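Local coordinates for cupin domain protein (Microcystis aeruginosa DIANCHI905, PDB 5ZBE) that is a two-domain cupin (bicupin) protein of uncertain activity that binds an iron(II) ion in one of its cupin domains, at residues S42-E47 with N81-F86; S48-V53 with S133-V138. All coordinates share one frame; numbering follows the deposited sequence.

How the contacts relate
From the N terminus, the chain runs along strand 39-43, through the loop at 44-47 and into strand 48-55. The first segments of both contacts therefore follow one another directly. Strand 84-87 then returns to strand 39-43, and contact 1 closes a loop with 33 residues between its segments. Strand 135-142 comes back to strand 48-55 much later, and contact 2 closes a loop with 79 residues between. The two loops cross and do not nest. Contact 1 ties strands within one cupin domain at the metal site; contact 2 joins the two cupin halves through their buried core. They meet at the iron, bound by H43, H45 and H84 of contact 1 and Q49 of contact 2.

Contact 1: residues S42-E47 with N81-F86; sequences SHQHPE and NVSHGF. With FE2 (Fe (II) ion), chain B.
H43, H45 and H84 meet around an iron(II) ion. H43 and H84 are a hydrogen-bonded pair on neighbouring antiparallel strands: H43 N donates to H84 O, and H84 N to H43 O. Beyond the strand, N81 N donates to H45 O at 2.8 Å.

The H84 side chain can be followed outward. From CB, chi1 of 52° sets CG between the backbone N and the carbonyl carbon, 4.1 Å from H43 O. H84 ND1 gives its hydrogen to V82 O at 2.8 Å, nearly in the ring plane. H84 CE1 lies 3.3 Å from H45 NE2, which sits at the edge of the H84 ring. H43 CD2 lies over one face of the H84 ring, 3.4 Å from H84 NE2, in an offset edge-to-face contact with the planes 83° apart. The tip, H84 NE2, bonds to the iron at 2.2 Å. H43 NE2 and H45 NE2 bind the same ion, and Q49 and two waters complete the six ligands.

H45 ND1 donates to E47 O at 3.0 Å. Two imidazoles thus spend their ND1 hydrogens on backbone carbonyls. This probably fixes the turn of both rings and leaves NE2 for the metal.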
loop_
_atom_site.group_PDB
_atom_site.type_symbol
_atom_site.label_atom_id
_atom_site.label_comp_id
_atom_site.label_asym_id
_atom_site.label_seq_id
_atom_site.Cartn_x
_atom_site.Cartn_y
_atom_site.Cartn_z
ATOM N N SER A 42 16.208 0.282 13.119
ATOM C CA SER A 42 15.806 1.683 12.949
ATOM C C SER A 42 16.711 2.427 11.994
ATOM O O SER A 42 17.920 2.172 11.930
ATOM C CB SER A 42 15.747 2.416 14.288
ATOM O OG SER A 42 14.564 2.064 14.973
ATOM N N HIS A 43 16.116 3.327 11.214
ATOM C CA HIS A 43 16.890 4.146 10.298
ATOM C C HIS A 43 16.161 5.411 9.981
ATOM O O HIS A 43 15.034 5.601 10.421
ATOM C CB HIS A 43 17.260 3.386 9.028
ATOM C CG HIS A 43 16.099 3.026 8.165
ATOM N ND1 HIS A 43 16.163 2.017 7.241
ATOM C CD2 HIS A 43 14.860 3.555 8.055
ATOM C CE1 HIS A 43 15.008 1.917 6.610
ATOM N NE2 HIS A 43 14.201 2.846 7.085
ATOM N N GLN A 44 16.800 6.278 9.212
ATOM C CA GLN A 44 16.128 7.450 8.686
ATOM C C GLN A 44 16.529 7.660 7.248
ATOM O O GLN A 44 17.579 7.187 6.812
ATOM C CB GLN A 44 16.431 8.691 9.533
ATOM C CG GLN A 44 17.893 9.085 9.618
ATOM C CD GLN A 44 18.187 9.914 10.863
ATOM O OE1 GLN A 44 18.923 9.475 11.752
ATOM N NE2 GLN A 44 17.594 11.100 10.946
ATOM N N HIS A 45 15.663 8.351 6.509
ATOM C CA HIS A 45 15.925 8.691 5.112
ATOM C C HIS A 45 15.084 9.903 4.709
ATOM O O HIS A 45 14.047 10.179 5.319
ATOM C CB HIS A 45 15.626 7.493 4.197
ATOM C CG HIS A 45 14.449 6.664 4.619
ATOM N ND1 HIS A 45 13.150 7.113 4.547
ATOM C CD2 HIS A 45 14.381 5.385 5.059
ATOM C CE1 HIS A 45 12.329 6.161 4.957
ATOM N NE2 HIS A 45 13.055 5.098 5.258
ATOM N N PRO A 46 15.530 10.638 3.679
ATOM C CA PRO A 46 14.832 11.856 3.277
ATOM C C PRO A 46 13.420 11.610 2.744
ATOM O O PRO A 46 12.561 12.478 2.867
ATOM C CB PRO A 46 15.724 12.441 2.173
ATOM C CG PRO A 46 16.651 11.344 1.783
ATOM C CD PRO A 46 16.819 10.485 2.987
ATOM N N GLU A 47 13.181 10.442 2.163
ATOM C CA GLU A 47 11.829 10.096 1.714
ATOM C C GLU A 47 10.904 9.924 2.907
ATOM O O GLU A 47 11.279 9.322 3.905
ATOM C CB GLU A 47 11.814 8.799 0.925
ATOM C CG GLU A 47 12.693 8.809 -0.313
ATOM C CD GLU A 47 14.108 8.276 -0.076
ATOM O OE1 GLU A 47 14.600 8.270 1.068
ATOM O OE2 GLU A 47 14.744 7.860 -1.059
ATOM N N ASN A 81 13.143 12.017 7.298
ATOM C CA ASN A 81 14.238 11.855 8.272
ATOM C C ASN A 81 13.839 11.503 9.702
ATOM O O ASN A 81 14.656 11.606 10.608
ATOM C CB ASN A 81 15.138 13.089 8.297
ATOM C CG ASN A 81 15.662 13.448 6.929
ATOM O OD1 ASN A 81 16.423 12.684 6.325
ATOM N ND2 ASN A 81 15.251 14.611 6.423
ATOM N N VAL A 82 12.599 11.076 9.901
ATOM C CA VAL A 82 12.153 10.598 11.200
ATOM C C VAL A 82 12.648 9.167 11.367
ATOM O O VAL A 82 12.383 8.318 10.515
ATOM C CB VAL A 82 10.609 10.601 11.273
ATOM C CG1 VAL A 82 10.128 9.893 12.538
ATOM C CG2 VAL A 82 10.101 12.037 11.268
ATOM N N SER A 83 13.354 8.901 12.463
ATOM C CA SER A 83 13.851 7.552 12.734
ATOM C C SER A 83 12.692 6.599 12.976
ATOM O O SER A 83 11.775 6.900 13.748
ATOM C CB SER A 83 14.776 7.547 13.951
ATOM O OG SER A 83 15.863 8.409 13.733
ATOM N N HIS A 84 12.721 5.456 12.294
ATOM C CA HIS A 84 11.690 4.428 12.472
ATOM C C HIS A 84 12.272 3.042 12.279
ATOM O O HIS A 84 13.147 2.837 11.434
ATOM C CB HIS A 84 10.545 4.616 11.474
ATOM C CG HIS A 84 11.015 4.716 10.062
ATOM N ND1 HIS A 84 11.603 5.851 9.560
ATOM C CD2 HIS A 84 11.034 3.809 9.066
ATOM C CE1 HIS A 84 11.930 5.650 8.297
ATOM N NE2 HIS A 84 11.598 4.415 7.975
ATOM N N GLY A 85 11.753 2.097 13.056
ATOM C CA GLY A 85 12.141 0.689 12.948
ATOM C C GLY A 85 10.950 -0.155 13.319
ATOM O O GLY A 85 9.909 0.379 13.737
ATOM N N PHE A 86 11.091 -1.460 13.155
ATOM C CA PHE A 86 10.007 -2.389 13.372
ATOM C C PHE A 86 10.451 -3.673 14.056
ATOM O O PHE A 86 11.559 -4.161 13.822
ATOM C CB PHE A 86 9.410 -2.771 12.016
ATOM C CG PHE A 86 8.904 -1.600 11.225
ATOM C CD1 PHE A 86 7.591 -1.171 11.375
ATOM C CD2 PHE A 86 9.733 -0.928 10.329
ATOM C CE1 PHE A 86 7.105 -0.108 10.624
ATOM C CE2 PHE A 86 9.260 0.146 9.589
ATOM C CZ PHE A 86 7.939 0.557 9.736
HETATM FE FE FE2 B . 12.234 3.345 6.169
HETATM O O HOH W 1 13.165 8.711 7.804
HETATM O O HOH W 2 12.729 2.180 4.491
HETATM O O HOH W 3 11.495 1.488 6.895
#

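Contact 2: residues S48-V53 with S133-V138; sequences SQIGMV and SWFEIV. With FE2 (Fe (II) ion), chain B.
I50 packs against W134 and F135 between facing strands of the two halves of a bicupin fold. Strand 48-53 and strand 135-138 run in nearly the same direction, 11° apart, with their axes 9.9 Å from each other. The strands do not pair. They meet through side chains.

The main interaction is aliphatic on aromatic. With chi1 at 57°, I50 CG1 sits between the backbone N and the carbonyl carbon, and CG2 lies anti to the carbonyl carbon. Both branches then reach F135. I50 CG2 makes a CH-pi contact over the face of its ring, 3.9 Å from the F135 centroid and 22° off the normal. I50 CD1 lies over the same ring, 3.5 Å from F135 CG. I50 CG2 also touches W134 CZ2 at 3.7 Å. With an alanine here, the branches over F135 and at W134 CZ2 are gone, which would probably leave a gap between the two rings and the backbone of I50.

Aromatic contacts lie within the second segment. F135 CD2 sits over one face of the W134 ring, offset toward its rim, and W134 CG lies at the F135 edge.

Purely apolar contacts continue along the strand. I50 CD1 approaches I137 CD1. M52 SD meets I137 CG2 at 4.1 Å, the two side chains running alongside in opposite directions. I75 of strand 74-78 adds to this core beside I50, M52 and F135.

Two polar side chains have partners elsewhere. S48 OG is hydrogen-bonded to T103 OG1. Q49 points away from this core and binds the iron. S48 CB lies 3.8 Å from W134 NE1.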
loop_
_atom_site.group_PDB
_atom_site.type_symbol
_atom_site.label_atom_id
_atom_site.label_comp_id
_atom_site.label_asym_id
_atom_site.label_seq_id
_atom_site.Cartn_x
_atom_site.Cartn_y
_atom_site.Cartn_z
ATOM N N SER A 48 9.699 10.454 2.771
ATOM C CA SER A 48 8.589 10.141 3.657
ATOM C C SER A 48 8.147 8.708 3.399
ATOM O O SER A 48 8.307 8.202 2.295
ATOM C CB SER A 48 7.438 11.092 3.392
ATOM O OG SER A 48 7.817 12.426 3.706
ATOM N N GLN A 49 7.590 8.058 4.419
ATOM C CA GLN A 49 7.211 6.651 4.304
ATOM C C GLN A 49 5.887 6.360 4.969
ATOM O O GLN A 49 5.604 6.870 6.040
ATOM C CB GLN A 49 8.302 5.769 4.915
ATOM C CG GLN A 49 8.060 4.271 4.808
ATOM C CD GLN A 49 9.138 3.457 5.508
ATOM O OE1 GLN A 49 8.852 2.642 6.396
ATOM N NE2 GLN A 49 10.362 3.680 5.135
ATOM N N ILE A 50 5.070 5.547 4.302
ATOM C CA ILE A 50 3.844 5.023 4.886
ATOM C C ILE A 50 3.772 3.560 4.587
ATOM O O ILE A 50 4.449 3.081 3.674
ATOM C CB ILE A 50 2.580 5.714 4.338
ATOM C CG1 ILE A 50 2.513 5.586 2.819
ATOM C CG2 ILE A 50 2.548 7.173 4.756
ATOM C CD1 ILE A 50 1.292 6.246 2.202
ATOM N N GLY A 51 2.977 2.829 5.351
ATOM C CA GLY A 51 2.807 1.414 5.084
ATOM C C GLY A 51 1.810 0.746 5.984
ATOM O O GLY A 51 1.329 1.350 6.938
ATOM N N MET A 52 1.490 -0.506 5.652
ATOM C CA MET A 52 0.572 -1.330 6.431
ATOM C C MET A 52 1.009 -2.765 6.493
ATOM O O MET A 52 1.625 -3.272 5.559
ATOM C CB MET A 52 -0.811 -1.364 5.799
ATOM C CG MET A 52 -1.387 -0.014 5.499
ATOM S SD MET A 52 -3.075 -0.202 4.919
ATOM C CE MET A 52 -3.845 -1.297 6.112
ATOM N N VAL A 53 0.615 -3.423 7.570
ATOM C CA VAL A 53 0.745 -4.869 7.661
ATOM C C VAL A 53 -0.413 -5.489 6.868
ATOM O O VAL A 53 -1.571 -5.084 7.031
ATOM C CB VAL A 53 0.681 -5.332 9.109
ATOM C CG1 VAL A 53 0.702 -6.852 9.204
ATOM C CG2 VAL A 53 1.832 -4.702 9.900
ATOM N N SER A 133 -1.286 13.451 5.175
ATOM C CA SER A 133 -0.820 14.733 4.672
ATOM C C SER A 133 -0.501 14.698 3.179
ATOM O O SER A 133 -0.706 15.682 2.515
ATOM C CB SER A 133 0.402 15.202 5.460
ATOM O OG SER A 133 1.427 14.230 5.426
ATOM N N TRP A 134 -0.021 13.569 2.651
ATOM C CA TRP A 134 0.314 13.452 1.215
ATOM C C TRP A 134 -0.315 12.227 0.498
ATOM O O TRP A 134 0.009 11.922 -0.646
ATOM C CB TRP A 134 1.836 13.423 1.026
ATOM C CG TRP A 134 2.572 12.323 1.765
ATOM C CD1 TRP A 134 2.999 12.349 3.067
ATOM C CD2 TRP A 134 3.005 11.062 1.237
ATOM N NE1 TRP A 134 3.661 11.185 3.386
ATOM C CE2 TRP A 134 3.686 10.382 2.276
ATOM C CE3 TRP A 134 2.893 10.444 -0.011
ATOM C CZ2 TRP A 134 4.235 9.123 2.102
ATOM C CZ3 TRP A 134 3.443 9.184 -0.178
ATOM C CH2 TRP A 134 4.105 8.539 0.876
ATOM N N PHE A 135 -1.246 11.564 1.161
ATOM C CA PHE A 135 -1.756 10.302 0.672
ATOM C C PHE A 135 -3.145 10.059 1.194
ATOM O O PHE A 135 -3.568 10.655 2.172
ATOM C CB PHE A 135 -0.863 9.159 1.166
ATOM C CG PHE A 135 -0.792 9.075 2.665
ATOM C CD1 PHE A 135 -1.657 8.266 3.363
ATOM C CD2 PHE A 135 0.106 9.862 3.374
ATOM C CE1 PHE A 135 -1.612 8.208 4.743
ATOM C CE2 PHE A 135 0.146 9.819 4.753
ATOM C CZ PHE A 135 -0.716 8.989 5.436
ATOM N N GLU A 136 -3.841 9.139 0.545
ATOM C CA GLU A 136 -5.097 8.593 1.077
ATOM C C GLU A 136 -5.027 7.106 0.774
ATOM O O GLU A 136 -4.673 6.713 -0.343
ATOM C CB GLU A 136 -6.335 9.211 0.414
ATOM C CG GLU A 136 -7.656 8.581 0.847
ATOM C CD GLU A 136 -8.887 9.345 0.379
ATOM O OE1 GLU A 136 -8.785 10.196 -0.538
ATOM O OE2 GLU A 136 -9.981 9.084 0.941
ATOM N N ILE A 137 -5.326 6.281 1.764
ATOM C CA ILE A 137 -5.363 4.843 1.531
ATOM C C ILE A 137 -6.811 4.390 1.560
ATOM O O ILE A 137 -7.570 4.778 2.453
ATOM C CB ILE A 137 -4.489 4.084 2.555
ATOM C CG1 ILE A 137 -3.016 4.469 2.329
ATOM C CG2 ILE A 137 -4.697 2.586 2.429
ATOM C CD1 ILE A 137 -1.995 3.625 3.063
ATOM N N VAL A 138 -7.186 3.577 0.575
ATOM C CA VAL A 138 -8.544 3.071 0.440
ATOM C C VAL A 138 -8.491 1.558 0.289
ATOM O O VAL A 138 -7.797 1.019 -0.573
ATOM C CB VAL A 138 -9.264 3.724 -0.763
ATOM C CG1 VAL A 138 -10.697 3.216 -0.881
ATOM C CG2 VAL A 138 -9.238 5.246 -0.642
HETATM FE FE FE2 B . 12.234 3.345 6.169
HETATM O O HOH W 2 12.729 2.180 4.491
HETATM O O HOH W 3 11.495 1.488 6.895
#